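Local coordinates for uncharacterized protein (Enterococcus faecalis, PDB 3L1W) that is of unknown function but belongs to the endonuclease/exonuclease/phosphatase family and may act as a 3'-5' RNA exonuclease, at residues A[174-179]-A[216-221]. Numbering follows the deposited sequence. Where two conformers were deposited one is given.
Sequences EVHQLV and YIYVKG
Helix 174-179 lies over strand 216-220, their axes 11.4 Å apart and running in nearly the same direction, at 23°; Val179 points at the strand, while His176, about one turn earlier, reaches it with its ring. The His176 imidazole meets one face of Tyr216 and the hydroxyl end of Tyr218. Its ND1 meets Tyr218 OH near the imidazole plane in a bent hydrogen bond of 2.7 Å (144°), for which either group may supply the proton. Its CE1 sits over the middle of the Tyr216 ring, 3.2 Å from Tyr216 CZ, with the two ring planes inclined at 51°. The other nitrogen, NE2, is hydrogen-bonded to Ala169 O, which should fix the rotation of the ring. Tyr216 OH hydrogen-bonds to Glu213 O, and Tyr218 OH also to Gln180 NE2. Val179 turns CG1 anti to its backbone N, which sets this methyl over the Tyr218 ring in a CH-pi contact 3.5 Å from the centroid, almost on the ring normal. This buried aromatic cluster, joined by Phe167 edge-to-face with Tyr216, packs a short helix, flanked by helix 138-151, onto one sheet of the two-sheet alpha/beta sandwich of the DNase I-like fold.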
ATOM      1  N   GLU A 174     -20.294 -24.113  -6.015  1.00 20.49           N
ATOM      2  CA  GLU A 174     -20.053 -25.367  -5.305  1.00 24.47           C
ATOM      3  C   GLU A 174     -18.609 -25.517  -4.854  1.00 20.89           C
ATOM      4  O   GLU A 174     -18.342 -26.038  -3.774  1.00 21.72           O
ATOM      5  CB  GLU A 174     -20.443 -26.580  -6.168  1.00 28.08           C
ATOM      6  CG  GLU A 174     -21.926 -26.885  -6.221  1.00 43.48           C
ATOM      7  CD  GLU A 174     -22.208 -28.266  -6.806  1.00 55.37           C
ATOM      8  OE1 GLU A 174     -21.898 -29.275  -6.132  1.00 52.07           O
ATOM      9  OE2 GLU A 174     -22.737 -28.342  -7.936  1.00 61.95           O
ATOM     10  N   VAL A 175     -17.668 -25.071  -5.679  1.00 18.86           N
ATOM     11  CA  VAL A 175     -16.267 -25.222  -5.325  1.00 18.98           C
ATOM     12  C   VAL A 175     -15.949 -24.569  -3.975  1.00 22.17           C
ATOM     13  O   VAL A 175     -15.139 -25.087  -3.215  1.00 19.67           O
ATOM     14  CB  VAL A 175     -15.318 -24.717  -6.442  1.00 19.81           C
ATOM     15  CG1 VAL A 175     -15.458 -23.213  -6.647  1.00 17.93           C
ATOM     16  CG2 VAL A 175     -13.862 -25.101  -6.117  1.00 19.32           C
ATOM     17  N   HIS A 176     -16.603 -23.451  -3.660  1.00 19.89           N
ATOM     18  CA  HIS A 176     -16.343 -22.783  -2.388  1.00 17.43           C
ATOM     19  C   HIS A 176     -16.908 -23.577  -1.219  1.00 19.23           C
ATOM     20  O   HIS A 176     -16.327 -23.603  -0.136  1.00 20.09           O
ATOM     21  CB  HIS A 176     -16.885 -21.348  -2.386  1.00 16.98           C
ATOM     22  CG  HIS A 176     -16.088 -20.415  -3.238  1.00 17.18           C
ATOM     23  ND1 HIS A 176     -14.838 -19.961  -2.876  1.00 17.96           N
ATOM     24  CD2 HIS A 176     -16.351 -19.870  -4.449  1.00 19.68           C
ATOM     25  CE1 HIS A 176     -14.373 -19.161  -3.819  1.00 18.39           C
ATOM     26  NE2 HIS A 176     -15.271 -19.095  -4.789  1.00 16.81           N
ATOM     27  N   GLN A 177     -18.041 -24.226  -1.436  1.00 19.84           N
ATOM     28  CA  GLN A 177     -18.632 -25.072  -0.404  0.50 22.48           C
ATOM     29  C   GLN A 177     -17.695 -26.226  -0.084  1.00 24.22           C
ATOM     30  O   GLN A 177     -17.530 -26.616   1.074  1.00 25.43           O
ATOM     31  CB  GLN A 177     -20.007 -25.598  -0.836  0.50 24.91           C
ATOM     32  CG  GLN A 177     -21.083 -24.524  -0.867  0.50 29.76           C
ATOM     33  CD  GLN A 177     -21.247 -23.833   0.476  0.50 34.79           C
ATOM     34  OE1 GLN A 177     -20.966 -22.640   0.617  0.50 37.76           O
ATOM     35  NE2 GLN A 177     -21.690 -24.586   1.475  0.50 31.14           N
ATOM     36  N   LEU A 178     -17.055 -26.770  -1.116  1.00 21.18           N
ATOM     37  CA  LEU A 178     -16.119 -27.872  -0.923  1.00 22.41           C
ATOM     38  C   LEU A 178     -14.897 -27.404  -0.139  1.00 22.99           C
ATOM     39  O   LEU A 178     -14.458 -28.038   0.830  1.00 21.50           O
ATOM     40  CB  LEU A 178     -15.681 -28.440  -2.275  1.00 22.79           C
ATOM     41  CG  LEU A 178     -14.616 -29.536  -2.234  1.00 24.96           C
ATOM     42  CD1 LEU A 178     -15.131 -30.740  -1.470  1.00 29.41           C
ATOM     43  CD2 LEU A 178     -14.210 -29.927  -3.644  1.00 27.67           C
ATOM     44  N   VAL A 179     -14.331 -26.295  -0.584  1.00 18.09           N
ATOM     45  CA  VAL A 179     -13.156 -25.728   0.064  1.00 17.25           C
ATOM     46  C   VAL A 179     -13.428 -25.397   1.543  1.00 20.68           C
ATOM     47  O   VAL A 179     -12.584 -25.620   2.403  1.00 19.76           O
ATOM     48  CB  VAL A 179     -12.660 -24.501  -0.725  1.00 19.33           C
ATOM     49  CG1 VAL A 179     -11.670 -23.681   0.090  1.00 18.56           C
ATOM     50  CG2 VAL A 179     -12.057 -24.953  -2.061  1.00 18.24           C
ATOM     51  N   TYR A 216      -9.058 -15.461  -4.099  1.00 14.13           N
ATOM     52  CA  TYR A 216      -9.274 -15.803  -2.696  1.00 14.94           C
ATOM     53  C   TYR A 216      -7.991 -16.200  -1.989  1.00 13.32           C
ATOM     54  O   TYR A 216      -7.069 -16.752  -2.598  1.00 15.95           O
ATOM     55  CB  TYR A 216     -10.258 -16.973  -2.575  1.00 14.17           C
ATOM     56  CG  TYR A 216     -11.653 -16.624  -3.024  1.00 15.70           C
ATOM     57  CD1 TYR A 216     -12.640 -16.300  -2.101  1.00 19.45           C
ATOM     58  CD2 TYR A 216     -11.975 -16.587  -4.373  1.00 17.18           C
ATOM     59  CE1 TYR A 216     -13.919 -15.957  -2.514  1.00 18.56           C
ATOM     60  CE2 TYR A 216     -13.240 -16.233  -4.795  1.00 16.33           C
ATOM     61  CZ  TYR A 216     -14.205 -15.927  -3.866  1.00 16.43           C
ATOM     62  OH  TYR A 216     -15.464 -15.588  -4.289  1.00 16.23           O
ATOM     63  N   ILE A 217      -7.956 -15.924  -0.688  1.00 13.43           N
ATOM     64  CA  ILE A 217      -6.934 -16.470   0.184  1.00 13.75           C
ATOM     65  C   ILE A 217      -7.652 -17.269   1.258  1.00 14.72           C
ATOM     66  O   ILE A 217      -8.268 -16.706   2.165  1.00 16.27           O
ATOM     67  CB  ILE A 217      -6.051 -15.366   0.804  1.00 16.00           C
ATOM     68  CG1 ILE A 217      -5.281 -14.628  -0.292  1.00 16.81           C
ATOM     69  CG2 ILE A 217      -5.090 -15.954   1.837  1.00 16.20           C
ATOM     70  CD1 ILE A 217      -4.393 -13.480   0.256  1.00 16.58           C
ATOM     71  N   TYR A 218      -7.591 -18.591   1.124  1.00 15.81           N
ATOM     72  CA  TYR A 218      -8.213 -19.504   2.082  1.00 13.10           C
ATOM     73  C   TYR A 218      -7.159 -20.008   3.057  1.00 16.72           C
ATOM     74  O   TYR A 218      -6.027 -20.314   2.661  1.00 17.85           O
ATOM     75  CB  TYR A 218      -8.861 -20.691   1.349  1.00 12.84           C
ATOM     76  CG  TYR A 218     -10.286 -20.440   0.902  1.00 15.92           C
ATOM     77  CD1 TYR A 218     -11.336 -20.548   1.801  1.00 16.32           C
ATOM     78  CD2 TYR A 218     -10.583 -20.132  -0.426  1.00 16.93           C
ATOM     79  CE1 TYR A 218     -12.649 -20.332   1.406  1.00 21.14           C
ATOM     80  CE2 TYR A 218     -11.898 -19.916  -0.841  1.00 15.49           C
ATOM     81  CZ  TYR A 218     -12.925 -20.020   0.085  1.00 18.33           C
ATOM     82  OH  TYR A 218     -14.228 -19.819  -0.297  1.00 18.56           O
ATOM     83  N   VAL A 219      -7.528 -20.110   4.328  1.00 15.39           N
ATOM     84  CA  VAL A 219      -6.563 -20.492   5.350  1.00 15.50           C
ATOM     85  C   VAL A 219      -7.015 -21.683   6.178  1.00 18.66           C
ATOM     86  O   VAL A 219      -8.208 -21.869   6.438  1.00 20.19           O
ATOM     87  CB  VAL A 219      -6.226 -19.300   6.282  1.00 18.61           C
ATOM     88  CG1 VAL A 219      -5.666 -18.127   5.470  1.00 19.00           C
ATOM     89  CG2 VAL A 219      -7.448 -18.865   7.072  1.00 18.42           C
ATOM     90  N   LYS A 220      -6.043 -22.497   6.573  1.00 17.86           N
ATOM     91  CA  LYS A 220      -6.260 -23.564   7.545  1.00 19.14           C
ATOM     92  C   LYS A 220      -5.084 -23.555   8.506  1.00 23.21           C
ATOM     93  O   LYS A 220      -3.937 -23.716   8.090  1.00 22.90           O
ATOM     94  CB  LYS A 220      -6.379 -24.931   6.863  1.00 22.49           C
ATOM     95  CG  LYS A 220      -6.290 -26.131   7.824  1.00 27.85           C
ATOM     96  CD  LYS A 220      -5.976 -27.396   7.055  1.00 29.73           C
ATOM     97  CE  LYS A 220      -5.534 -28.537   7.960  1.00 38.71           C
ATOM     98  NZ  LYS A 220      -4.127 -28.380   8.420  1.00 32.37           N
ATOM     99  N   GLY A 221      -5.370 -23.335   9.785  1.00 23.76           N
ATOM    100  CA  GLY A 221      -4.337 -23.327  10.808  1.00 25.46           C
ATOM    101  C   GLY A 221      -3.645 -21.987  10.983  1.00 21.93           C
ATOM    102  O   GLY A 221      -2.489 -21.931  11.412  1.00 26.12           O
TER